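Local coordinates for protein Thf1 (Thermosynechococcus elongatus, PDB 5MJR) that associates with the FtsH protease complex involved in photosystem II repair and may take part in photosynthetic membrane biogenesis, at residues L171-T174 with L175-A179; I186-V189 with K190-L193. All coordinates share one frame; numbering follows the deposited sequence.

Interaction 1: L171-T174 with L175-A179; sequences LNET and LDQLA
L171 holds its CG opposite the backbone N (chi1 -177°), while L175, one turn on, keeps its CG beside the backbone N (chi1 -66°); the two first torsions swing the branched ends toward each other. They cross at a slant, L171 CG lying 3.8 Å from L175 CD1, and L171 CD1 rests near L175 CG. Under this apolar pair runs the i to i+4 ladder of an alpha helix. L175 N gives L171 O a hydrogen bond of 2.8 Å, and the next rungs are D176 N to N172 O, Q177 N to E173 O and L178 N to T174 O, the last 3.1 Å long.

On another side of the helix, T174 and Q177 share a water. It donates to T174 OG1 at 2.8 Å and to Q177 OE1 at 3.2 Å, bridging residues three apart. The buried T174 hydroxyl thus accepts from the water, and its one proton has to serve the carbonyls of V167 and H170, both within hydrogen-bonding range in the preceding turns. D176, on an exposed side, pairs with K190.

The short helix 171-178 is covered on part of its surface by three others, its N172, E173 and D176 side remaining exposed: L171 and L175 face helix 150-162, T174, Q177 and L178 lean on helix 123-131, and L175 also packs against helix 186-198.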
ATOM      1  N   LEU A 171     -16.547   5.346   6.643  1.00 15.64           N
ATOM      2  CA  LEU A 171     -15.282   5.799   6.001  1.00 13.69           C
ATOM      3  C   LEU A 171     -15.342   7.300   5.659  1.00 14.12           C
ATOM      4  O   LEU A 171     -14.364   8.046   5.890  1.00 13.41           O
ATOM      5  CB  LEU A 171     -14.934   4.939   4.787  1.00 15.26           C
ATOM      6  CG  LEU A 171     -13.586   5.377   4.181  1.00 15.37           C
ATOM      7  CD1 LEU A 171     -12.411   5.105   5.072  1.00 16.13           C
ATOM      8  CD2 LEU A 171     -13.419   4.564   2.901  1.00 18.14           C
ATOM      9  N   ASN A 172     -16.517   7.732   5.215  1.00 17.42           N
ATOM     10  CA  ASN A 172     -16.724   9.135   4.919  1.00 20.44           C
ATOM     11  C   ASN A 172     -16.403  10.022   6.102  1.00 14.29           C
ATOM     12  O   ASN A 172     -15.611  10.979   6.009  1.00 16.80           O
ATOM     13  CB  ASN A 172     -18.251   9.403   4.551  1.00 17.97           C
ATOM     14  CG  ASN A 172     -18.790   8.627   3.284  1.00 20.98           C
ATOM     15  OD1 ASN A 172     -18.020   8.563   2.220  1.00 29.39           O
ATOM     16  ND2 ASN A 172     -20.028   7.968   3.382  1.00 30.88           N
ATOM     17  N   GLU A 173     -17.039   9.710   7.217  1.00 14.85           N
ATOM     18  CA  GLU A 173     -16.897  10.482   8.399  1.00 15.36           C
ATOM     19  C   GLU A 173     -15.474  10.448   8.886  1.00 11.37           C
ATOM     20  O   GLU A 173     -14.891  11.435   9.332  1.00 12.73           O
ATOM     21  CB  GLU A 173     -17.838   9.873   9.459  1.00 20.00           C
ATOM     22  CG  GLU A 173     -18.105  10.705  10.640  1.00 30.33           C
ATOM     23  CD  GLU A 173     -19.678  10.833  10.785  1.00 57.63           C
ATOM     24  OE1 GLU A 173     -20.188  11.493  11.784  1.00 82.27           O
ATOM     25  OE2 GLU A 173     -20.410  10.300   9.844  1.00 79.76           O
ATOM     26  N   THR A 174     -14.878   9.266   8.821  1.00 10.46           N
ATOM     27  CA  THR A 174     -13.483   9.119   9.289  1.00 11.26           C
ATOM     28  C   THR A 174     -12.501  10.017   8.474  1.00 10.42           C
ATOM     29  O   THR A 174     -11.635  10.694   9.060  1.00 12.18           O
ATOM     30  CB  THR A 174     -13.054   7.624   9.258  1.00 11.65           C
ATOM     31  OG1 THR A 174     -13.882   6.916  10.200  1.00 13.23           O
ATOM     32  CG2 THR A 174     -11.595   7.460   9.512  1.00 14.32           C
ATOM     33  N   LEU A 175     -12.612   9.906   7.151  1.00 11.83           N
ATOM     34  CA  LEU A 175     -11.762  10.679   6.277  1.00 12.91           C
ATOM     35  C   LEU A 175     -11.921  12.207   6.548  1.00 13.57           C
ATOM     36  O   LEU A 175     -10.974  12.953   6.585  1.00 14.15           O
ATOM     37  CB  LEU A 175     -11.949  10.315   4.828  1.00 13.74           C
ATOM     38  CG  LEU A 175     -11.506   8.894   4.470  1.00 14.12           C
ATOM     39  CD1 LEU A 175     -11.860   8.574   3.038  1.00 17.22           C
ATOM     40  CD2 LEU A 175     -10.023   8.589   4.747  1.00 14.71           C
ATOM     41  N   ASP A 176     -13.171  12.617   6.699  1.00 12.13           N
ATOM     42  CA  ASP A 176     -13.436  14.014   7.035  1.00 15.89           C
ATOM     43  C   ASP A 176     -12.830  14.467   8.366  1.00 13.81           C
ATOM     44  O   ASP A 176     -12.396  15.610   8.448  1.00 13.38           O
ATOM     45  CB  ASP A 176     -14.897  14.287   7.008  1.00 15.57           C
ATOM     46  CG  ASP A 176     -15.487  14.366   5.598  1.00 22.24           C
ATOM     47  OD1 ASP A 176     -14.682  14.531   4.597  1.00 25.80           O
ATOM     48  OD2 ASP A 176     -16.730  14.289   5.515  1.00 26.96           O
ATOM     49  N   GLN A 177     -12.793  13.604   9.351  1.00 12.26           N
ATOM     50  CA  GLN A 177     -12.170  13.934  10.633  1.00 13.33           C
ATOM     51  C   GLN A 177     -10.634  14.101  10.463  1.00 14.01           C
ATOM     52  O   GLN A 177      -9.975  14.840  11.140  1.00 14.41           O
ATOM     53  CB  GLN A 177     -12.428  12.832  11.649  1.00 16.75           C
ATOM     54  CG  GLN A 177     -13.847  12.720  12.166  1.00 20.14           C
ATOM     55  CD  GLN A 177     -14.043  11.778  13.318  1.00 31.79           C
ATOM     56  OE1 GLN A 177     -14.793  10.770  13.240  1.00 45.10           O
ATOM     57  NE2 GLN A 177     -13.413  12.131  14.437  1.00 35.93           N
ATOM     58  N   LEU A 178     -10.029  13.260   9.610  1.00 12.35           N
ATOM     59  CA  LEU A 178      -8.588  13.300   9.396  1.00 12.43           C
ATOM     60  C   LEU A 178      -8.170  14.539   8.581  1.00 13.70           C
ATOM     61  O   LEU A 178      -7.024  14.977   8.749  1.00 15.42           O
ATOM     62  CB  LEU A 178      -8.125  12.027   8.680  1.00 12.18           C
ATOM     63  CG  LEU A 178      -8.116  10.797   9.508  1.00 15.03           C
ATOM     64  CD1 LEU A 178      -7.874   9.517   8.663  1.00 15.08           C
ATOM     65  CD2 LEU A 178      -7.049  10.895  10.614  1.00 15.54           C
ATOM     66  N   ALA A 179      -9.023  15.050   7.737  1.00 14.52           N
ATOM     67  CA  ALA A 179      -8.620  16.058   6.739  1.00 15.06           C
ATOM     68  C   ALA A 179      -7.981  17.306   7.421  1.00 16.85           C
ATOM     69  O   ALA A 179      -6.936  17.749   6.920  1.00 18.84           O
ATOM     70  CB  ALA A 179      -9.801  16.439   5.840  1.00 16.99           C
TER
HETATM   71  O   HOH W   1     -15.586   7.915  12.121  1.00 27.71           O

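Interaction 2: I186-V189 with K190-L193; sequences IEKV and KRDL. With SO4 (sulfate ion), chain B.
K188 and R191 run side by side and point the same way, their charged ends converging on a sulfate ion that probably comes from the crystallisation liquor. K188, extended along its length, reaches sulfate O1 with NZ at 2.6 Å. R191 bends at chi3 (75°), and its guanidinium meets the ion edge-on: NH1 donates to sulfate O2 at 2.8 Å, NH2 to sulfate O3 at 3.0 Å. K188 CB lies over one face of the guanidinium, offset toward its rim.

D192 takes another part of the same guanidinium edge. R191 grips it side-on with two nitrogens, NE to D192 OD1 at 2.8 Å and NH2 to D192 OD2 at 3.0 Å. The second bond arrives on the syn side of the carboxylate, the first from well above its plane, so the two flat groups are not coplanar. D192 OD2 also bonds the hydroxyl of Y148. A leucine in place of D192 would probably leave R191 without its neighbouring negative charge and Y148 without its acceptor, setting the guanidinium freer to turn.

This is the opening of helix 186-198, at the start of a predicted coiled coil, and the backbone follows the alpha-helical i to i+4 pattern from K190 N to I186 O through L193 N to V189 O. On its buried side V189 and L193 also lie alongside one another, CG1 of V189 touching CD1 of L193 at 3.7 Å, against helix 150-162. E187 and K190 point the same way too, but their salt bridge is weak, with E187 OE2 3.4 Å from K190 NZ; the lysine has its stronger partner in D176, and its chain crosses that of I186, K190 CE coming 4.0 Å from I186 CG2.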
ATOM      1  N   ILE A 186      -6.526  14.389   1.575  1.00 16.00           N
ATOM      2  CA  ILE A 186      -7.696  13.533   1.796  1.00 15.49           C
ATOM      3  C   ILE A 186      -8.687  13.556   0.572  1.00 15.43           C
ATOM      4  O   ILE A 186      -9.331  12.532   0.316  1.00 14.38           O
ATOM      5  CB  ILE A 186      -8.426  13.877   3.134  1.00 18.77           C
ATOM      6  CG1 ILE A 186      -7.608  13.332   4.351  1.00 18.65           C
ATOM      7  CG2 ILE A 186      -9.762  13.226   3.241  1.00 18.02           C
ATOM      8  CD1 ILE A 186      -7.447  11.824   4.429  1.00 20.46           C
ATOM      9  N   GLU A 187      -8.754  14.634  -0.214  1.00 17.97           N
ATOM     10  CA  GLU A 187      -9.645  14.548  -1.379  1.00 17.91           C
ATOM     11  C   GLU A 187      -9.167  13.544  -2.432  1.00 15.04           C
ATOM     12  O   GLU A 187      -9.957  12.852  -3.074  1.00 17.28           O
ATOM     13  CB  GLU A 187      -9.999  15.905  -2.030  1.00 25.56           C
ATOM     14  CG  GLU A 187     -10.875  16.843  -1.137  1.00 31.03           C
ATOM     15  CD  GLU A 187     -12.219  16.186  -0.703  1.00 47.03           C
ATOM     16  OE1 GLU A 187     -13.045  15.908  -1.627  1.00 59.67           O
ATOM     17  OE2 GLU A 187     -12.433  15.961   0.547  1.00 60.02           O
ATOM     18  N   LYS A 188      -7.845  13.469  -2.611  1.00 15.22           N
ATOM     19  CA  LYS A 188      -7.253  12.424  -3.438  1.00 14.68           C
ATOM     20  C   LYS A 188      -7.357  11.042  -2.842  1.00 14.23           C
ATOM     21  O   LYS A 188      -7.663  10.088  -3.568  1.00 13.65           O
ATOM     22  CB  LYS A 188      -5.746  12.749  -3.639  1.00 16.01           C
ATOM     23  CG  LYS A 188      -5.518  14.016  -4.380  1.00 19.16           C
ATOM     24  CD  LYS A 188      -4.010  14.167  -4.653  1.00 22.12           C
ATOM     25  CE  LYS A 188      -3.812  15.416  -5.426  1.00 24.98           C
ATOM     26  NZ  LYS A 188      -2.428  15.623  -5.816  1.00 29.45           N
ATOM     27  N   VAL A 189      -7.263  10.912  -1.519  1.00 13.15           N
ATOM     28  CA  VAL A 189      -7.527   9.657  -0.862  1.00 12.54           C
ATOM     29  C   VAL A 189      -8.946   9.153  -1.162  1.00 11.56           C
ATOM     30  O   VAL A 189      -9.148   7.967  -1.459  1.00 12.98           O
ATOM     31  CB  VAL A 189      -7.243   9.714   0.627  1.00 12.59           C
ATOM     32  CG1 VAL A 189      -7.693   8.483   1.370  1.00 13.82           C
ATOM     33  CG2 VAL A 189      -5.759   9.961   0.905  1.00 13.44           C
ATOM     34  N   LYS A 190      -9.957  10.022  -1.022  1.00 13.00           N
ATOM     35  CA  LYS A 190     -11.338   9.613  -1.286  1.00 14.13           C
ATOM     36  C   LYS A 190     -11.433   9.060  -2.701  1.00 12.39           C
ATOM     37  O   LYS A 190     -12.064   8.036  -2.934  1.00 14.50           O
ATOM     38  CB  LYS A 190     -12.277  10.817  -1.059  1.00 15.21           C
ATOM     39  CG  LYS A 190     -12.464  11.135   0.444  1.00 15.78           C
ATOM     40  CD  LYS A 190     -13.377  12.346   0.514  1.00 18.06           C
ATOM     41  CE  LYS A 190     -13.541  12.786   1.962  1.00 22.16           C
ATOM     42  NZ  LYS A 190     -14.532  13.815   2.078  1.00 27.51           N
ATOM     43  N   ARG A 191     -10.950   9.867  -3.646  1.00 13.73           N
ATOM     44  CA  ARG A 191     -10.953   9.473  -5.038  1.00 15.22           C
ATOM     45  C   ARG A 191     -10.317   8.114  -5.261  1.00 13.42           C
ATOM     46  O   ARG A 191     -10.877   7.231  -5.929  1.00 14.20           O
ATOM     47  CB  ARG A 191     -10.226  10.553  -5.852  1.00 18.23           C
ATOM     48  CG  ARG A 191      -9.944  10.155  -7.300  1.00 19.66           C
ATOM     49  CD  ARG A 191      -8.817  11.042  -7.915  1.00 23.02           C
ATOM     50  NE  ARG A 191      -7.516  10.644  -7.397  1.00 22.79           N
ATOM     51  CZ  ARG A 191      -6.384  11.323  -7.531  1.00 20.72           C
ATOM     52  NH1 ARG A 191      -6.357  12.500  -8.149  1.00 23.83           N
ATOM     53  NH2 ARG A 191      -5.257  10.842  -6.961  1.00 25.90           N
ATOM     54  N   ASP A 192      -9.138   7.931  -4.736  1.00 11.82           N
ATOM     55  CA  ASP A 192      -8.365   6.743  -4.952  1.00 11.62           C
ATOM     56  C   ASP A 192      -8.963   5.526  -4.241  1.00 11.90           C
ATOM     57  O   ASP A 192      -8.886   4.420  -4.790  1.00 14.62           O
ATOM     58  CB  ASP A 192      -6.900   6.965  -4.538  1.00 11.53           C
ATOM     59  CG  ASP A 192      -6.164   7.936  -5.460  1.00 14.87           C
ATOM     60  OD1 ASP A 192      -6.639   8.142  -6.609  1.00 18.73           O
ATOM     61  OD2 ASP A 192      -5.134   8.516  -5.068  1.00 15.94           O
ATOM     62  N   LEU A 193      -9.570   5.708  -3.101  1.00 12.21           N
ATOM     63  CA  LEU A 193     -10.237   4.598  -2.375  1.00 12.28           C
ATOM     64  C   LEU A 193     -11.545   4.206  -3.034  1.00 16.05           C
ATOM     65  O   LEU A 193     -11.861   3.059  -2.975  1.00 15.99           O
ATOM     66  CB  LEU A 193     -10.425   4.877  -0.858  1.00 13.50           C
ATOM     67  CG  LEU A 193      -9.075   4.848  -0.065  1.00 12.78           C
ATOM     68  CD1 LEU A 193      -9.441   5.211   1.378  1.00 14.97           C
ATOM     69  CD2 LEU A 193      -8.369   3.531  -0.238  1.00 12.84           C
TER
HETATM   70  S   SO4 B1000      -2.336  12.836  -8.273  1.00 25.24           S
HETATM   71  O1  SO4 B1000      -1.509  13.634  -7.302  1.00 26.92           O
HETATM   72  O2  SO4 B1000      -3.691  13.473  -8.350  1.00 34.46           O
HETATM   73  O3  SO4 B1000      -2.412  11.448  -7.714  1.00 25.45           O
HETATM   74  O4  SO4 B1000      -1.820  12.786  -9.626  1.00 37.45           O

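How the interactions relate
Interaction 1 precedes interaction 2 along the chain, on consecutive helices, 171-178 and 186-198, and their centres lie about 11 Å apart on the same side of the chain's centre. The two helices touch directly. A salt bridge joins D176 OD1 to K190 NZ at 2.6 Å, and beside it L175 CD1 packs on K190 CG while I186 meets L175 and A179. Helix 150-162 contacts both, so the pair forms part of the all-helical body of the Thf1 family fold. The example illustrates how regular turns, each closed by local bonds, become tertiary structure through a few side chains that reach the next helix.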